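Local coordinates for protein Rab GDP-dissociation inhibitor (Saccharomyces cerevisiae, PDB 2BCG) that slows GDP release from the Rab GTPase Sec4, so blocking its reloading with GTP, and extracts GDP-bound Ypt7 from vacuolar membranes, at residues L55-L58 with Y59-F62; N65-S68 with K69-E73; Y234-M238 with Y239-E243; V356-K359 with G360-L363; E378-P381 with A382-L386. All coordinates share one frame; numbering follows the deposited sequence. Where two conformers were deposited one is given.

Contact 1. Residues L55-L58 with Y59-F62; sequences LSQL and YEKF
Helix 55-62 is amphipathic, and two pairs one turn apart, Leu55 with Tyr59 and Leu58 with Phe62, carry the side that faces the large mixed sheet. Leu55 and Tyr59 lie alongside each other, pointing the same way, with Leu55 CD1 3.9 Å from Tyr59 CE2. The Tyr59 ring also brings its edge to the backbone, CD2 standing 3.4 Å from Leu55 O. With CG anti to the carbonyl carbon (chi1 -84°), the ring is directed back along the helix toward Leu55, and it meets Phe393 of strand 391-402 edge to face. One turn further on, Leu58 CD1 reaches Phe62 CE2 at 3.8 Å. Beneath these pairs, four consecutive i to i+4 bonds run from Tyr59 N to Leu55 O through to Phe62 N to Leu58 O. On the polar side, Ser56 O accepts from Glu60 N at 3.0 Å and from a water at 2.9 Å. The same water donates to Glu60 OE2, while Ser56 OG turns to Asp79 and Thr54. Replacing Tyr59 by an alanine would probably open a gap beside Leu55 CD1 and leave Phe393 without its edge-to-face partner. The chemistry is thus divided: hydrocarbon contacts seat one side of the helix on the sheet, while the carboxylate of Glu60 reaches back through water to a carbonyl already used by the helix.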
loop_
_atom_site.group_PDB
_atom_site.type_symbol
_atom_site.label_atom_id
_atom_site.label_comp_id
_atom_site.label_asym_id
_atom_site.label_seq_id
_atom_site.Cartn_x
_atom_site.Cartn_y
_atom_site.Cartn_z
ATOM N N LEU A 55 -3.499 11.978 11.822
ATOM C CA LEU A 55 -4.268 13.189 11.933
ATOM C C LEU A 55 -3.396 14.380 12.315
ATOM O O LEU A 55 -3.503 15.439 11.708
ATOM C CB LEU A 55 -5.471 12.977 12.856
ATOM C CG LEU A 55 -6.537 14.055 12.915
ATOM C CD1 LEU A 55 -7.061 14.477 11.517
ATOM C CD2 LEU A 55 -7.656 13.458 13.700
ATOM N N SER A 56 -2.482 14.187 13.260
ATOM C CA SER A 56 -1.561 15.299 13.580
ATOM C C SER A 56 -0.776 15.760 12.347
ATOM O O SER A 56 -0.633 16.981 12.103
ATOM C CB SER A 56 -0.667 15.002 14.795
ATOM O OG SER A 56 0.148 13.881 14.531
ATOM N N GLN A 57 -0.316 14.799 11.527
ATOM C CA GLN A 57 0.351 15.152 10.272
ATOM C C GLN A 57 -0.522 15.868 9.261
ATOM O O GLN A 57 -0.078 16.727 8.498
ATOM C CB GLN A 57 0.988 13.917 9.625
ATOM C CG GLN A 57 2.409 13.782 9.998
ATOM C CD GLN A 57 3.207 15.075 9.699
ATOM O OE1 GLN A 57 3.176 15.619 8.572
ATOM N NE2 GLN A 57 3.894 15.588 10.723
ATOM N N LEU A 58 -1.802 15.499 9.243
ATOM C CA LEU A 58 -2.728 16.196 8.407
ATOM C C LEU A 58 -2.822 17.691 8.800
ATOM O O LEU A 58 -2.908 18.563 7.926
ATOM C CB LEU A 58 -4.085 15.489 8.494
ATOM C CG LEU A 58 -4.906 15.277 7.256
ATOM C CD1 LEU A 58 -4.153 14.633 6.096
ATOM C CD2 LEU A 58 -6.129 14.489 7.641
ATOM N N TYR A 59 -2.866 17.982 10.111
ATOM C CA TYR A 59 -2.900 19.381 10.568
ATOM C C TYR A 59 -1.621 20.106 10.216
ATOM O O TYR A 59 -1.637 21.249 9.766
ATOM C CB TYR A 59 -3.164 19.454 12.081
ATOM C CG TYR A 59 -4.636 19.376 12.443
ATOM C CD1 TYR A 59 -5.421 20.540 12.508
ATOM C CD2 TYR A 59 -5.261 18.142 12.672
ATOM C CE1 TYR A 59 -6.790 20.463 12.815
ATOM C CE2 TYR A 59 -6.621 18.057 12.975
ATOM C CZ TYR A 59 -7.374 19.233 13.060
ATOM O OH TYR A 59 -8.712 19.138 13.345
ATOM N N GLU A 60 -0.496 19.418 10.411
ATOM C CA GLU A 60 0.804 20.022 10.097
ATOM C C GLU A 60 0.913 20.398 8.629
ATOM O O GLU A 60 1.430 21.459 8.277
ATOM C CB GLU A 60 1.954 19.074 10.475
ATOM C CG GLU A 60 2.155 18.923 11.966
ATOM C CD GLU A 60 2.469 20.250 12.698
ATOM O OE1 GLU A 60 3.236 21.095 12.163
ATOM O OE2 GLU A 60 1.932 20.426 13.821
ATOM N N LYS A 61 0.377 19.540 7.768
ATOM C CA LYS A 61 0.477 19.725 6.343
ATOM C C LYS A 61 -0.502 20.752 5.764
ATOM O O LYS A 61 -0.158 21.468 4.807
ATOM C CB LYS A 61 0.241 18.366 5.677
ATOM C CG LYS A 61 0.981 18.132 4.420
ATOM C CD LYS A 61 0.985 16.617 4.098
ATOM C CE LYS A 61 1.809 16.347 2.847
ATOM N NZ LYS A 61 1.189 17.060 1.678
ATOM N N PHE A 62 -1.737 20.798 6.288
ATOM C CA PHE A 62 -2.798 21.517 5.573
ATOM C C PHE A 62 -3.447 22.666 6.345
ATOM O O PHE A 62 -4.322 23.348 5.787
ATOM C CB PHE A 62 -3.894 20.549 5.107
ATOM C CG PHE A 62 -3.424 19.509 4.136
ATOM C CD1 PHE A 62 -3.099 19.847 2.817
ATOM C CD2 PHE A 62 -3.348 18.187 4.522
ATOM C CE1 PHE A 62 -2.654 18.881 1.909
ATOM C CE2 PHE A 62 -2.904 17.195 3.614
ATOM C CZ PHE A 62 -2.586 17.544 2.306
HETATM O O HOH W 1 -0.481 18.699 14.414
#

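Contact 2. Residues N65-S68 with K69-E73; sequences NPIS and KEERE
Ile67 lays its CD1 methyl against the backbone and stem of Arg72, 3.6 Å from Arg72 CA. Its CG1 branch sits between the backbone N and the carbonyl carbon (chi1 62°), which carries CD1 over the first turn of helix 69-76. The other branch, CG2, meets the carboxylate of Glu71, with Glu71 OE2 3.9 Å away, the two side chains crossing at about a right angle. Ser68 is the N-cap. Its OG accepts from Glu71 N at 3.0 Å in a nearly straight bond (166°), taking up an N-H that the first turn cannot bond to a preceding helical carbonyl. The return bond of a capping box is made here through a water, which accepts from Ser68 N and donates to Glu71 OE2 at 2.7 Å. Ser68 O starts the regular helical bonding by receiving Arg72 N. Within the helix, Lys69 NZ forms a salt bridge with Glu73 OE2 at 2.9 Å, although its hydrogen-bond geometry is weak. Ile67 and Arg72 meet in the manner of a hydrophobic staple, with the arginine's aliphatic stem in place of an apolar residue. This cap closes the loop between helices 55-62 and 69-76 at the protein surface. From the loop Pro66 and Ile67 reach back onto Tyr59, joining it to the earlier helix, where Arg72 reaches Ser56 in one of its conformers.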
loop_
_atom_site.group_PDB
_atom_site.type_symbol
_atom_site.label_atom_id
_atom_site.label_comp_id
_atom_site.label_asym_id
_atom_site.label_seq_id
_atom_site.Cartn_x
_atom_site.Cartn_y
_atom_site.Cartn_z
ATOM N N ASN A 65 -2.626 26.733 12.009
ATOM C CA ASN A 65 -2.370 26.617 13.439
ATOM C C ASN A 65 -2.877 25.293 13.969
ATOM O O ASN A 65 -3.993 25.227 14.497
ATOM C CB ASN A 65 -3.040 27.765 14.214
ATOM C CG ASN A 65 -2.594 29.117 13.734
ATOM O OD1 ASN A 65 -3.142 29.658 12.775
ATOM N ND2 ASN A 65 -1.581 29.672 14.384
ATOM N N PRO A 66 -2.060 24.226 13.835
ATOM C CA PRO A 66 -2.417 22.899 14.327
ATOM C C PRO A 66 -2.926 22.946 15.757
ATOM O O PRO A 66 -2.379 23.662 16.604
ATOM C CB PRO A 66 -1.098 22.129 14.251
ATOM C CG PRO A 66 -0.385 22.760 13.089
ATOM C CD PRO A 66 -0.725 24.229 13.198
ATOM N N ILE A 67 -4.000 22.209 15.999
ATOM C CA ILE A 67 -4.600 22.117 17.323
ATOM C C ILE A 67 -3.721 21.308 18.289
ATOM O O ILE A 67 -2.799 20.603 17.868
ATOM C CB ILE A 67 -6.062 21.552 17.264
ATOM C CG1 ILE A 67 -6.104 20.131 16.688
ATOM C CG2 ILE A 67 -6.976 22.498 16.481
ATOM C CD1 ILE A 67 -7.510 19.523 16.693
ATOM N N SER A 68 -4.004 21.437 19.585
ATOM C CA SER A 68 -3.283 20.703 20.627
ATOM C C SER A 68 -3.594 19.215 20.568
ATOM O O SER A 68 -4.632 18.805 20.036
ATOM C CB SER A 68 -3.664 21.236 22.017
ATOM O OG SER A 68 -5.003 20.889 22.344
ATOM N N LYS A 69 -2.698 18.411 21.137
ATOM C CA LYS A 69 -2.932 16.988 21.303
ATOM C C LYS A 69 -4.245 16.701 22.026
ATOM O O LYS A 69 -4.989 15.812 21.620
ATOM C CB LYS A 69 -1.760 16.340 22.055
ATOM C CG LYS A 69 -1.721 14.821 21.921
ATOM C CD LYS A 69 -0.556 14.205 22.694
ATOM C CE LYS A 69 -0.906 13.999 24.168
ATOM N NZ LYS A 69 -2.077 13.092 24.381
ATOM N N GLU A 70 -4.533 17.456 23.091
ATOM C CA GLU A 70 -5.737 17.225 23.907
ATOM C C GLU A 70 -7.028 17.540 23.159
ATOM O O GLU A 70 -7.990 16.778 23.263
ATOM C CB GLU A 70 -5.692 17.991 25.242
ATOM C CG GLU A 70 -4.626 17.490 26.215
ATOM C CD GLU A 70 -3.212 17.754 25.722
ATOM O OE1 GLU A 70 -3.001 18.785 25.050
ATOM O OE2 GLU A 70 -2.313 16.928 26.004
ATOM N N GLU A 71 -7.061 18.660 22.431
ATOM C CA GLU A 71 -8.231 18.986 21.613
ATOM C C GLU A 71 -8.440 17.941 20.504
ATOM O O GLU A 71 -9.563 17.471 20.286
ATOM C CB GLU A 71 -8.124 20.379 21.001
ATOM C CG GLU A 71 -9.385 20.772 20.206
ATOM C CD GLU A 71 -9.360 22.188 19.632
ATOM O OE1 GLU A 71 -10.205 22.470 18.756
ATOM O OE2 GLU A 71 -8.511 23.023 20.035
ATOM N N ARG A 72 -7.350 17.593 19.823
ATOM C CA ARG A 72 -7.384 16.608 18.735
ATOM C C ARG A 72 -7.918 15.270 19.232
ATOM O O ARG A 72 -8.824 14.696 18.628
ATOM C CB ARG A 72 -5.984 16.454 18.124
ATOM C CG ARG A 72 -5.950 15.743 16.752
ATOM C CD ARG A 72 -4.524 15.589 16.217
ATOM N NE ARG A 72 -3.669 14.850 17.146
ATOM C CZ ARG A 72 -2.552 15.320 17.695
ATOM N NH1 ARG A 72 -2.104 16.541 17.407
ATOM N NH2 ARG A 72 -1.869 14.549 18.526
ATOM N N GLU A 73 -7.375 14.791 20.355
ATOM C CA GLU A 73 -7.800 13.500 20.892
ATOM C C GLU A 73 -9.245 13.513 21.379
ATOM O O GLU A 73 -9.978 12.552 21.160
ATOM C CB GLU A 73 -6.812 12.960 21.938
ATOM C CG GLU A 73 -5.405 12.762 21.337
ATOM C CD GLU A 73 -4.431 12.005 22.230
ATOM O OE1 GLU A 73 -3.466 11.420 21.677
ATOM O OE2 GLU A 73 -4.621 12.001 23.469
HETATM O O HOH W 2 -2.684 18.781 15.724
HETATM O O HOH W 3 -5.882 23.616 20.445
#

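Contact 3. Residues Y234-M238 with Y239-E243; sequences YLYPM and YGLGE
Tyr236, Pro237 and Leu241 pack together around a type II beta turn, Pro237 to Gly240, that follows the central strand of a three-stranded antiparallel sheet. Leu241 CD2 comes to 3.8 Å from Pro237 CD, and its CG to 4.0 Å from Tyr236 CE1, the leucine and tyrosine crossing at about a right angle. Pro237 CD also covers part of one face of the Tyr236 ring. The ring reaches the turn because CG is anti to the backbone N (chi1 -175°), and Tyr236 OH stands 3.4 Å from Gly240 CA. Further out, Gly240 N donates to Pro237 O at 3.1 Å, closing the turn from well above the carbonyl plane, 47° out of it. Tyr239 takes the third position with a positive phi. Gly240 then adopts backbone angles at which a CB would be jammed against the preceding carbonyl, and a type I turn follows from it to Glu243, the start of helix 243-254. At the polar edge, Asp85 accepts from Leu241 N and is hydrogen-bonded to Tyr236 OH, tying the turn to the strand. The turn lies in a region that interacts with Ypt1, and outside the two segments Glu243 OE1 pairs with a basic side chain of the other protein chain. The stem of that glutamate bends back across the turn, placing Glu243 CG 3.3 Å from Met238 O.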
loop_
_atom_site.group_PDB
_atom_site.type_symbol
_atom_site.label_atom_id
_atom_site.label_comp_id
_atom_site.label_asym_id
_atom_site.label_seq_id
_atom_site.Cartn_x
_atom_site.Cartn_y
_atom_site.Cartn_z
ATOM N N TYR A 234 -14.018 -2.661 -7.121
ATOM C CA TYR A 234 -12.850 -2.173 -6.362
ATOM C C TYR A 234 -12.529 -2.888 -5.087
ATOM O O TYR A 234 -13.436 -3.293 -4.337
ATOM C CB TYR A 234 -13.063 -0.713 -5.969
ATOM C CG TYR A 234 -13.357 0.224 -7.105
ATOM C CD1 TYR A 234 -12.455 0.363 -8.154
ATOM C CD2 TYR A 234 -14.469 1.056 -7.072
ATOM C CE1 TYR A 234 -12.701 1.234 -9.201
ATOM C CE2 TYR A 234 -14.725 1.941 -8.110
ATOM C CZ TYR A 234 -13.831 2.045 -9.173
ATOM O OH TYR A 234 -14.077 2.951 -10.187
ATOM N N LEU A 235 -11.228 -2.924 -4.804
ATOM C CA LEU A 235 -10.701 -3.287 -3.482
ATOM C C LEU A 235 -9.962 -2.085 -2.830
ATOM O O LEU A 235 -9.571 -1.169 -3.520
ATOM C CB LEU A 235 -9.716 -4.453 -3.625
ATOM C CG LEU A 235 -10.166 -5.725 -4.364
ATOM C CD1 LEU A 235 -9.017 -6.728 -4.483
ATOM C CD2 LEU A 235 -11.384 -6.336 -3.642
ATOM N N TYR A 236 -9.782 -2.145 -1.516
ATOM C CA TYR A 236 -9.069 -1.093 -0.782
ATOM C C TYR A 236 -8.279 -1.765 0.360
ATOM O O TYR A 236 -8.803 -2.650 1.017
ATOM C CB TYR A 236 -10.048 -0.048 -0.227
ATOM C CG TYR A 236 -9.354 1.123 0.450
ATOM C CD1 TYR A 236 -8.867 2.196 -0.296
ATOM C CD2 TYR A 236 -9.147 1.128 1.844
ATOM C CE1 TYR A 236 -8.176 3.240 0.315
ATOM C CE2 TYR A 236 -8.472 2.178 2.453
ATOM C CZ TYR A 236 -7.981 3.215 1.691
ATOM O OH TYR A 236 -7.329 4.233 2.350
ATOM N N PRO A 237 -7.022 -1.365 0.573
ATOM C CA PRO A 237 -6.224 -1.992 1.644
ATOM C C PRO A 237 -6.604 -1.563 3.059
ATOM O O PRO A 237 -6.773 -0.364 3.347
ATOM C CB PRO A 237 -4.795 -1.505 1.367
ATOM C CG PRO A 237 -4.977 -0.200 0.663
ATOM C CD PRO A 237 -6.262 -0.323 -0.144
ATOM N N MET A 238 -6.655 -2.542 3.960
ATOM C CA MET A 238 -6.769 -2.259 5.384
ATOM C C MET A 238 -5.544 -1.442 5.817
ATOM O O MET A 238 -4.380 -1.747 5.432
ATOM C CB MET A 238 -6.816 -3.578 6.178
ATOM C CG MET A 238 -8.009 -4.461 5.883
ATOM S SD MET A 238 -9.578 -3.643 6.240
ATOM C CE MET A 238 -9.419 -3.512 8.032
ATOM N N TYR A 239 -5.829 -0.413 6.613
ATOM C CA TYR A 239 -4.859 0.575 7.112
ATOM C C TYR A 239 -4.368 1.594 6.077
ATOM O O TYR A 239 -3.500 2.415 6.382
ATOM C CB TYR A 239 -3.652 -0.068 7.805
ATOM C CG TYR A 239 -3.966 -0.930 8.981
ATOM C CD1 TYR A 239 -4.321 -0.392 10.232
ATOM C CD2 TYR A 239 -3.919 -2.300 8.847
ATOM C CE1 TYR A 239 -4.574 -1.241 11.331
ATOM C CE2 TYR A 239 -4.146 -3.140 9.912
ATOM C CZ TYR A 239 -4.495 -2.613 11.132
ATOM O OH TYR A 239 -4.733 -3.475 12.152
ATOM N N GLY A 240 -4.999 1.599 4.916
ATOM C CA GLY A 240 -4.772 2.671 3.973
ATOM C C GLY A 240 -3.740 2.352 2.901
ATOM O O GLY A 240 -3.010 1.336 2.957
ATOM N N LEU A 241 -3.705 3.233 1.900
ATOM C CA LEU A 241 -2.836 3.005 0.749
ATOM C C LEU A 241 -1.350 2.937 1.123
ATOM O O LEU A 241 -0.566 2.331 0.389
ATOM C CB LEU A 241 -3.086 4.087 -0.310
ATOM C CG LEU A 241 -4.489 4.056 -0.946
ATOM C CD1 LEU A 241 -4.642 5.242 -1.889
ATOM C CD2 LEU A 241 -4.699 2.741 -1.682
ATOM N N GLY A 242 -0.955 3.570 2.224
ATOM C CA GLY A 242 0.451 3.543 2.659
ATOM C C GLY A 242 0.966 2.117 2.909
ATOM O O GLY A 242 2.174 1.879 2.890
ATOM N N GLU A 243 0.071 1.160 3.154
ATOM C CA GLU A 243 0.529 -0.218 3.332
ATOM C C GLU A 243 1.169 -0.794 2.061
ATOM O O GLU A 243 2.006 -1.706 2.139
ATOM C CB GLU A 243 -0.622 -1.109 3.754
ATOM C CG GLU A 243 -1.327 -0.641 5.026
ATOM C CD GLU A 243 -0.360 -0.492 6.225
ATOM O OE1 GLU A 243 0.053 0.662 6.552
ATOM O OE2 GLU A 243 -0.015 -1.527 6.837
#

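Contact 4. Residues V356-K359 with G360-L363; sequences VCSK and GHYL
His361 turns an edge of its imidazole to Ser358, whose O lies in the ring plane, 3.5 Å from His361 CD2. Ser358 OG comes nearer still, 2.9 Å from the same His361 CD2, but obliquely to the ring, a tight approach for a carbon and an oxygen. Beyond the turn, the Trp82 ring meets the imidazole with the planes about 50° apart, and ND1 makes a weak hydrogen bond to Leu317 O. The motif is a type II beta turn from Ser358 to His361, set at the end of the loop that joins the antiparallel strands 345-351 and 362-369. His361 N donates to Ser358 O at 3.1 Å, an almost straight bond (160°), and closes the turn. Gly360 holds the third position with a positive phi, where a CB would clash with Lys359 O, so the backbone conformation itself explains the glycine. Its N is hydrogen-bonded to Asp352 OD1, across the base of the loop. Ser358 OG sits between its backbone N and carbonyl carbon (chi1 65°), from where it hydrogen-bonds to Phe76 O at the end of helix 69-76. Before and after the turn the chain runs back on itself, and side chains meet between the arms. Val356 and Leu363 cross obliquely, with Val356 CG2 3.7 Å from Leu363 CD1. Nearer the turn, Cys357 brings its sulfur across to the opposite arm, placing SG 3.2 Å from His361 O.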
loop_
_atom_site.group_PDB
_atom_site.type_symbol
_atom_site.label_atom_id
_atom_site.label_comp_id
_atom_site.label_asym_id
_atom_site.label_seq_id
_atom_site.Cartn_x
_atom_site.Cartn_y
_atom_site.Cartn_z
ATOM N N VAL A 356 -8.761 3.220 8.864
ATOM C CA VAL A 356 -8.139 4.467 8.449
ATOM C C VAL A 356 -8.542 5.661 9.292
ATOM O O VAL A 356 -7.963 6.708 9.149
ATOM C CB VAL A 356 -8.411 4.763 6.959
ATOM C CG1 VAL A 356 -7.666 3.731 6.094
ATOM C CG2 VAL A 356 -9.926 4.766 6.681
ATOM N N CYS A 357 -9.533 5.495 10.167
ATOM C CA CYS A 357 -9.960 6.561 11.072
ATOM C C CYS A 357 -10.552 5.917 12.316
ATOM O O CYS A 357 -10.875 4.731 12.312
ATOM C CB CYS A 357 -10.952 7.531 10.390
ATOM S SG CYS A 357 -12.415 6.741 9.723
ATOM N N SER A 358 -10.727 6.718 13.348
ATOM C CA SER A 358 -11.301 6.230 14.587
ATOM C C SER A 358 -12.795 5.937 14.408
ATOM O O SER A 358 -13.471 6.421 13.464
ATOM C CB SER A 358 -11.059 7.243 15.724
ATOM O OG SER A 358 -11.754 8.440 15.439
ATOM N N LYS A 359 -13.323 5.173 15.362
ATOM C CA LYS A 359 -14.685 4.687 15.295
ATOM C C LYS A 359 -15.707 5.805 15.036
ATOM O O LYS A 359 -15.653 6.855 15.693
ATOM C CB LYS A 359 -15.019 4.022 16.624
ATOM C CG LYS A 359 -16.385 3.405 16.634
ATOM C CD LYS A 359 -16.605 2.614 17.919
ATOM C CE LYS A 359 -17.896 1.800 17.827
ATOM N NZ LYS A 359 -17.848 0.750 16.743
ATOM N N GLY A 360 -16.613 5.574 14.081
ATOM C CA GLY A 360 -17.698 6.491 13.825
ATOM C C GLY A 360 -17.399 7.550 12.779
ATOM O O GLY A 360 -18.309 8.244 12.296
ATOM N N HIS A 361 -16.124 7.685 12.433
ATOM C CA HIS A 361 -15.765 8.646 11.399
ATOM C C HIS A 361 -15.715 8.039 9.990
ATOM O O HIS A 361 -15.632 6.810 9.800
ATOM C CB HIS A 361 -14.431 9.321 11.751
ATOM C CG HIS A 361 -14.481 10.111 13.038
ATOM N ND1 HIS A 361 -14.979 11.398 13.113
ATOM C CD2 HIS A 361 -14.109 9.784 14.305
ATOM C CE1 HIS A 361 -14.920 11.827 14.367
ATOM N NE2 HIS A 361 -14.396 10.868 15.110
ATOM N N TYR A 362 -15.839 8.930 9.004
ATOM C CA TYR A 362 -15.674 8.573 7.590
ATOM C C TYR A 362 -14.694 9.551 7.020
ATOM O O TYR A 362 -14.677 10.714 7.428
ATOM C CB TYR A 362 -17.021 8.634 6.831
ATOM C CG TYR A 362 -17.997 7.555 7.266
ATOM C CD1 TYR A 362 -18.601 7.593 8.540
ATOM C CD2 TYR A 362 -18.322 6.500 6.407
ATOM C CE1 TYR A 362 -19.484 6.590 8.939
ATOM C CE2 TYR A 362 -19.217 5.506 6.802
ATOM C CZ TYR A 362 -19.776 5.563 8.073
ATOM O OH TYR A 362 -20.665 4.608 8.479
ATOM N N LEU A 363 -13.904 9.065 6.068
ATOM C CA LEU A 363 -13.036 9.921 5.286
ATOM C C LEU A 363 -13.654 10.001 3.888
ATOM O O LEU A 363 -13.980 8.995 3.274
ATOM C CB LEU A 363 -11.630 9.319 5.169
ATOM C CG LEU A 363 -10.807 9.247 6.475
ATOM C CD1 LEU A 363 -9.536 8.460 6.278
ATOM C CD2 LEU A 363 -10.492 10.663 6.935
#

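Contact 5. Residues E378-P381 with A382-L386; sequences ELEP and AFKLL
A short helical turn gathers two N-H groups on Leu379 O, Phe383 N at 2.9 Å in a good bond and Ala382 N in a weak, bent one (123°), while Lys384 N bonds to Glu380 O. Phe383 N approaches Leu379 O in the carbonyl plane. The same pair meets through its side chains: Leu379 CB lies over one face of the Phe383 ring, a CH-pi contact 4.2 Å from the centroid. CG of Phe383 is anti to the carbonyl carbon (chi1 -74°), folding the ring back over the turn that precedes it. At the ring's edge stands Glu380 OE1, 3.6 Å from Phe383 CD2, with carboxylate and ring planes 61° apart. The other oxygen, Glu380 OE2, touches the stem of Lys384, in one of its conformers, at CG, 3.9 Å away. On a different side of the turn, Leu385 CG packs 3.4 Å from Pro381 O. Leu379 and Phe383 both rest on strands 303-317 and 362-369, and the Phe383 ring also makes a cation-pi contact with Lys392. An alanine in place of Phe383 removes the ring, which would probably open a gap between Leu379 and the two strands and leave the Lys392 charge without its pi partner. The ring therefore serves two kinds of contact here, besides the cation-pi one: one face receives hydrocarbon and its slightly positive edge meets an acidic oxygen, an arrangement that probably suits the uneven charge distribution of a phenyl group.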
loop_
_atom_site.group_PDB
_atom_site.type_symbol
_atom_site.label_atom_id
_atom_site.label_comp_id
_atom_site.label_asym_id
_atom_site.label_seq_id
_atom_site.Cartn_x
_atom_site.Cartn_y
_atom_site.Cartn_z
ATOM N N GLU A 378 -15.305 24.775 -7.145
ATOM C CA GLU A 378 -15.552 23.695 -8.102
ATOM C C GLU A 378 -16.040 22.467 -7.379
ATOM O O GLU A 378 -16.802 21.671 -7.951
ATOM C CB GLU A 378 -14.285 23.336 -8.863
ATOM C CG GLU A 378 -13.910 24.403 -9.870
ATOM C CD GLU A 378 -12.614 24.083 -10.584
ATOM O OE1 GLU A 378 -11.700 24.929 -10.510
ATOM O OE2 GLU A 378 -12.519 22.993 -11.200
ATOM N N LEU A 379 -15.582 22.296 -6.137
ATOM C CA LEU A 379 -15.957 21.093 -5.370
ATOM C C LEU A 379 -17.298 21.195 -4.659
ATOM O O LEU A 379 -17.755 20.186 -4.091
ATOM C CB LEU A 379 -14.886 20.761 -4.335
ATOM C CG LEU A 379 -13.500 20.509 -4.946
ATOM C CD1 LEU A 379 -12.563 19.951 -3.895
ATOM C CD2 LEU A 379 -13.619 19.566 -6.151
ATOM N N GLU A 380 -17.905 22.387 -4.643
ATOM C CA GLU A 380 -19.163 22.567 -3.897
ATOM C C GLU A 380 -20.238 21.463 -4.160
ATOM O O GLU A 380 -20.828 20.965 -3.197
ATOM C CB GLU A 380 -19.717 23.994 -4.046
ATOM C CG GLU A 380 -20.886 24.351 -3.081
ATOM C CD GLU A 380 -20.573 24.218 -1.570
ATOM O OE1 GLU A 380 -19.396 24.114 -1.135
ATOM O OE2 GLU A 380 -21.555 24.239 -0.787
ATOM N N PRO A 381 -20.514 21.092 -5.438
ATOM C CA PRO A 381 -21.534 20.040 -5.682
ATOM C C PRO A 381 -21.179 18.714 -5.004
ATOM O O PRO A 381 -22.072 17.960 -4.607
ATOM C CB PRO A 381 -21.541 19.885 -7.204
ATOM C CG PRO A 381 -20.965 21.150 -7.732
ATOM C CD PRO A 381 -20.000 21.654 -6.715
ATOM N N ALA A 382 -19.890 18.438 -4.879
ATOM C CA ALA A 382 -19.444 17.239 -4.151
ATOM C C ALA A 382 -19.521 17.424 -2.634
ATOM O O ALA A 382 -19.991 16.545 -1.936
ATOM C CB ALA A 382 -18.050 16.880 -4.566
ATOM N N PHE A 383 -19.091 18.576 -2.108
ATOM C CA PHE A 383 -19.236 18.810 -0.667
ATOM C C PHE A 383 -20.700 18.667 -0.270
ATOM O O PHE A 383 -20.990 18.115 0.794
ATOM C CB PHE A 383 -18.809 20.222 -0.284
ATOM C CG PHE A 383 -17.330 20.455 -0.283
ATOM C CD1 PHE A 383 -16.421 19.544 0.236
ATOM C CD2 PHE A 383 -16.848 21.666 -0.780
ATOM C CE1 PHE A 383 -15.034 19.830 0.211
ATOM C CE2 PHE A 383 -15.482 21.933 -0.816
ATOM C CZ PHE A 383 -14.578 21.016 -0.333
ATOM N N LYS A 384 -21.611 19.149 -1.127
ATOM C CA LYS A 384 -23.055 19.105 -0.813
ATOM C C LYS A 384 -23.587 17.674 -0.647
ATOM O O LYS A 384 -24.616 17.459 0.015
ATOM C CB LYS A 384 -23.855 19.798 -1.895
ATOM C CG LYS A 384 -23.983 21.282 -1.708
ATOM C CD LYS A 384 -24.594 21.881 -2.960
ATOM C CE LYS A 384 -25.344 23.163 -2.673
ATOM N NZ LYS A 384 -25.205 24.111 -3.819
ATOM N N LEU A 385 -22.921 16.696 -1.270
ATOM C CA LEU A 385 -23.391 15.299 -1.202
ATOM C C LEU A 385 -23.029 14.676 0.137
ATOM O O LEU A 385 -23.506 13.608 0.460
ATOM C CB LEU A 385 -22.761 14.468 -2.306
ATOM C CG LEU A 385 -23.134 14.845 -3.739
ATOM C CD1 LEU A 385 -22.292 14.081 -4.760
ATOM C CD2 LEU A 385 -24.625 14.553 -3.968
ATOM N N LEU A 386 -22.152 15.315 0.905
ATOM C CA LEU A 386 -21.602 14.636 2.088
ATOM C C LEU A 386 -22.334 14.833 3.389
ATOM O O LEU A 386 -22.020 14.158 4.358
ATOM C CB LEU A 386 -20.149 15.064 2.329
ATOM C CG LEU A 386 -19.217 14.836 1.135
ATOM C CD1 LEU A 386 -17.786 15.221 1.518
ATOM C CD2 LEU A 386 -19.224 13.387 0.635
#

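In the fold
Contacts 1 and 2 belong to consecutive helices and touch directly, with Glu60 OE2 3.4 Å from Pro66 CG and Tyr59 OH 3.6 Å from Ile67 CD1. Contacts 3 and 4 also meet: Val356 CG1 lies 3.6 Å from Gly240 N, so the loop before strand 362-369 backs the turn of the Ypt1-interacting region. Contact 4 is the middle member, its nearest atoms about 6 Å from contact 1 and about 7 Å from contact 5, and contacts 1, 4 and 5 all pack against strand 303-317 of the mixed sheet. Neither geranylgeranyl pocket is lined by residues of these contacts; contact 3 alone joins the partner protein.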